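Local coordinates for protein Ent-copalyl diphosphate synthase (Streptomyces platensis, PDB 5BP8) that belongs to the terpene synthase class of mainly helical proteins, with a region related to squalene-hopene cyclase, at residues 257-260 against 261-265; 486-489 against 490-493. All coordinates share one frame; numbering follows the deposited sequence.

Interaction 1 of 2, residues 257-260 against 261-265; sequences TPIV and YFEQA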
loop_
_atom_site.group_PDB
_atom_site.type_symbol
_atom_site.label_atom_id
_atom_site.label_comp_id
_atom_site.label_asym_id
_atom_site.label_seq_id
_atom_site.Cartn_x
_atom_site.Cartn_y
_atom_site.Cartn_z
ATOM N N THR A 257 -6.661 3.981 5.364
ATOM C CA THR A 257 -6.784 3.778 6.809
ATOM C C THR A 257 -8.250 3.557 7.138
ATOM O O THR A 257 -9.107 4.235 6.595
ATOM C CB THR A 257 -6.189 4.934 7.627
ATOM O OG1 THR A 257 -6.194 4.597 9.026
ATOM C CG2 THR A 257 -6.938 6.252 7.376
ATOM N N PRO A 258 -8.556 2.553 7.979
ATOM C CA PRO A 258 -7.691 1.566 8.598
ATOM C C PRO A 258 -7.194 0.506 7.619
ATOM O O PRO A 258 -7.708 0.387 6.483
ATOM C CB PRO A 258 -8.603 0.866 9.645
ATOM C CG PRO A 258 -9.959 1.401 9.454
ATOM C CD PRO A 258 -9.988 2.364 8.310
ATOM N N ILE A 259 -6.223 -0.258 8.090
ATOM C CA ILE A 259 -5.716 -1.460 7.421
ATOM C C ILE A 259 -5.693 -2.659 8.398
ATOM O O ILE A 259 -4.880 -3.573 8.278
ATOM C CB ILE A 259 -4.302 -1.245 6.854
ATOM C CG1 ILE A 259 -3.293 -0.833 7.939
ATOM C CG2 ILE A 259 -4.326 -0.253 5.710
ATOM C CD1 ILE A 259 -1.873 -1.115 7.523
ATOM N N VAL A 260 -6.580 -2.618 9.382
ATOM C CA VAL A 260 -6.518 -3.528 10.548
ATOM C C VAL A 260 -6.309 -5.021 10.212
ATOM O O VAL A 260 -5.427 -5.659 10.777
ATOM C CB VAL A 260 -7.731 -3.288 11.472
ATOM C CG1 VAL A 260 -9.065 -3.525 10.786
ATOM C CG2 VAL A 260 -7.629 -4.111 12.744
ATOM N N TYR A 261 -7.091 -5.586 9.316
ATOM C CA TYR A 261 -6.942 -7.033 9.025
ATOM C C TYR A 261 -5.649 -7.384 8.307
ATOM O O TYR A 261 -4.968 -8.371 8.652
ATOM C CB TYR A 261 -8.125 -7.521 8.219
ATOM C CG TYR A 261 -9.496 -7.344 8.878
ATOM C CD1 TYR A 261 -9.675 -7.527 10.259
ATOM C CD2 TYR A 261 -10.628 -7.081 8.115
ATOM C CE1 TYR A 261 -10.924 -7.417 10.841
ATOM C CE2 TYR A 261 -11.872 -6.961 8.692
ATOM C CZ TYR A 261 -12.024 -7.158 10.050
ATOM O OH TYR A 261 -13.278 -7.041 10.630
ATOM N N PHE A 262 -5.280 -6.582 7.307
ATOM C CA PHE A 262 -3.961 -6.688 6.679
ATOM C C PHE A 262 -2.847 -6.649 7.741
ATOM O O PHE A 262 -1.975 -7.529 7.794
ATOM C CB PHE A 262 -3.848 -5.557 5.628
ATOM C CG PHE A 262 -2.446 -5.242 5.165
ATOM C CD1 PHE A 262 -1.561 -6.229 4.761
ATOM C CD2 PHE A 262 -2.036 -3.951 5.049
ATOM C CE1 PHE A 262 -0.273 -5.909 4.300
ATOM C CE2 PHE A 262 -0.756 -3.630 4.587
ATOM C CZ PHE A 262 0.125 -4.617 4.217
ATOM N N GLU A 263 -2.877 -5.648 8.609
ATOM C CA GLU A 263 -1.808 -5.529 9.604
ATOM C C GLU A 263 -1.800 -6.727 10.578
ATOM O O GLU A 263 -0.729 -7.302 10.856
ATOM C CB GLU A 263 -1.945 -4.217 10.375
ATOM C CG GLU A 263 -0.957 -4.119 11.532
ATOM C CD GLU A 263 -0.924 -2.732 12.113
ATOM O OE1 GLU A 263 -1.252 -2.622 13.303
ATOM O OE2 GLU A 263 -0.542 -1.776 11.383
ATOM N N GLN A 264 -2.979 -7.095 11.070
ATOM C CA GLN A 264 -3.070 -8.207 12.044
ATOM C C GLN A 264 -2.498 -9.495 11.443
ATOM O O GLN A 264 -1.669 -10.152 12.080
ATOM C CB GLN A 264 -4.494 -8.424 12.514
ATOM C CG GLN A 264 -4.972 -7.317 13.426
ATOM C CD GLN A 264 -6.427 -7.424 13.855
ATOM O OE1 GLN A 264 -7.270 -8.039 13.192
ATOM N NE2 GLN A 264 -6.745 -6.744 14.945
ATOM N N ALA A 265 -2.907 -9.823 10.216
ATOM C CA ALA A 265 -2.441 -11.060 9.569
ATOM C C ALA A 265 -0.949 -11.034 9.257
ATOM O O ALA A 265 -0.229 -12.015 9.474
ATOM C CB ALA A 265 -3.221 -11.302 8.300
#
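Ile259 and Val260 meet the residues three and four places further on as the chain turns into helix 260-274, with Ile259 at the N-cap position. Two backbone hydrogen bonds set the first turn. Glu263 N reaches Ile259 O at 2.9 Å, the N-H pointing at the acceptor at 170°, and Gln264 N donates to Val260 O at 2.9 Å with an angle of 163°.

The apolar contacts run along the flanks of this turn. Ile259 lies beside Phe262, pointing the same way, and its CD1 comes to 3.8 Å from Phe262 CD2, approaching the ring obliquely. With chi1 at 58°, CG1 of Ile259 stands between its own backbone N and carbonyl carbon, the branch from which CD1 extends to the ring. The two methyls of Val260 divide their work: CG1 sits over one face of the Tyr261 ring, toward its rim and 4.1 Å from Tyr261 CD1, while CG2 packs against the amide of Gln264, 3.5 Å from NE2.

Polar ends are engaged beyond the turn. Glu263 OE2 accepts a hydrogen bond from Leu26 N, and Gln264 OE1 is hydrogen-bonded to Ser287 OG, which ties the turn to helix 282-291. Phe262 also meets Trp266 edge-to-face.

The whole is a buried helix N-terminus, reached from a loop containing the cis peptide before Pro258, in a mainly helical cyclase fold.

Interaction 2 of 2, residues 486-489 against 490-493; sequences DDPA and SYPG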
loop_
_atom_site.group_PDB
_atom_site.type_symbol
_atom_site.label_atom_id
_atom_site.label_comp_id
_atom_site.label_asym_id
_atom_site.label_seq_id
_atom_site.Cartn_x
_atom_site.Cartn_y
_atom_site.Cartn_z
ATOM N N ASP A 486 17.422 2.121 12.468
ATOM C CA ASP A 486 16.007 1.814 12.433
ATOM C C ASP A 486 15.252 3.054 12.803
ATOM O O ASP A 486 15.309 3.507 13.952
ATOM C CB ASP A 486 15.655 0.686 13.401
ATOM C CG ASP A 486 14.238 0.179 13.200
ATOM O OD1 ASP A 486 13.821 0.051 12.032
ATOM O OD2 ASP A 486 13.541 -0.056 14.207
ATOM N N ASP A 487 14.531 3.604 11.831
ATOM C CA ASP A 487 13.789 4.836 12.065
ATOM C C ASP A 487 12.399 4.669 11.478
ATOM O O ASP A 487 12.157 5.089 10.354
ATOM C CB ASP A 487 14.508 6.038 11.426
ATOM C CG ASP A 487 13.802 7.357 11.706
ATOM O OD1 ASP A 487 13.169 7.472 12.754
ATOM O OD2 ASP A 487 13.876 8.281 10.885
ATOM N N PRO A 488 11.478 4.046 12.241
ATOM C CA PRO A 488 10.130 3.764 11.714
ATOM C C PRO A 488 9.397 4.992 11.210
ATOM O O PRO A 488 8.589 4.879 10.298
ATOM C CB PRO A 488 9.392 3.184 12.917
ATOM C CG PRO A 488 10.469 2.528 13.720
ATOM C CD PRO A 488 11.715 3.354 13.525
ATOM N N ALA A 489 9.705 6.149 11.792
ATOM C CA ALA A 489 9.106 7.418 11.380
ATOM C C ALA A 489 9.454 7.806 9.952
ATOM O O ALA A 489 8.761 8.642 9.378
ATOM C CB ALA A 489 9.507 8.549 12.341
ATOM N N SER A 490 10.515 7.231 9.384
ATOM C CA SER A 490 10.921 7.547 8.022
ATOM C C SER A 490 10.956 6.328 7.094
ATOM O O SER A 490 11.505 6.391 6.017
ATOM C CB SER A 490 12.290 8.239 8.048
ATOM O OG SER A 490 12.191 9.440 8.796
ATOM N N TYR A 491 10.357 5.212 7.502
ATOM C CA TYR A 491 10.299 4.061 6.593
ATOM C C TYR A 491 9.661 4.519 5.279
ATOM O O TYR A 491 8.577 5.100 5.303
ATOM C CB TYR A 491 9.419 2.956 7.170
ATOM C CG TYR A 491 9.958 2.156 8.331
ATOM C CD1 TYR A 491 11.309 2.125 8.661
ATOM C CD2 TYR A 491 9.087 1.358 9.070
ATOM C CE1 TYR A 491 11.771 1.338 9.713
ATOM C CE2 TYR A 491 9.536 0.579 10.117
ATOM C CZ TYR A 491 10.871 0.555 10.424
ATOM O OH TYR A 491 11.272 -0.233 11.444
ATOM N N PRO A 492 10.323 4.320 4.144
ATOM C CA PRO A 492 9.711 4.779 2.875
ATOM C C PRO A 492 8.480 3.971 2.489
ATOM O O PRO A 492 8.432 2.771 2.755
ATOM C CB PRO A 492 10.806 4.536 1.851
ATOM C CG PRO A 492 12.058 4.415 2.630
ATOM C CD PRO A 492 11.681 3.812 3.930
ATOM N N GLY A 493 7.502 4.617 1.871
ATOM C CA GLY A 493 6.346 3.929 1.336
ATOM C C GLY A 493 6.696 3.187 0.056
ATOM O O GLY A 493 7.254 3.766 -0.871
HETATM O O HOH W 1 7.084 6.008 8.097
HETATM O O HOH W 2 7.379 7.299 6.458
#
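Tyr491 lays its ring flat against Pro488, three residues back, in a CH-pi contact: Pro488 CA stands 3.4 Å from the ring centroid and 5° off the normal, almost exactly over the centre. The proline ring runs alongside, its CB 3.8 Å from Tyr491 CE2. A chi1 of -73° places the ring of Tyr491 beside its own backbone N, folded back over the preceding turn.

At the edge of the same ring, in its plane, lies Asp486 OD1. It accepts a hydrogen bond from Tyr491 OH at 2.6 Å through its syn lone pair, although the carboxylate and ring planes are turned 40° apart. Proline over the face and carboxylate at the edge thus fix both the tilt of the phenol and the position of its hydroxyl.

Asp487 faces Ser490 instead. Ser490 N donates to Asp487 O at 2.9 Å, and Tyr491 N adds a weak bond to Pro488 O, which makes this a short 3-10 turn in the loop after helix 469-484. A bond from Ser490 OG to Asp487 OD2 belongs to one of two serine conformers and is doubtful. One water bridges Pro488 O and Tyr491 O.

Ile507 and Arg508 of helix 504-518 touch the buried tyrosine. Asp486 OD1 also has a long, weak ion pair with Arg511; together with the phenol's short bond, this nearby positive charge would be expected to stabilise the carboxylate in its ionised form.

Interaction 1 comes first along the chain and closes well before interaction 2 opens. Their centres lie about 18 Å apart and their nearest atoms about 10 Å, without touching. One is buried at the start of helix 260-274; the other is a surface turn in the loop between helix 469-484 and the short strand 495-496. That loop leads back towards the first site, because Trp495, two residues after Gly493, meets the ring of Phe262. Remote parts of the sequence are thereby brought together: a helix start and a turn leading from a helix into a short strand, each ordered by local bonds, are linked through the chain that follows 486-493.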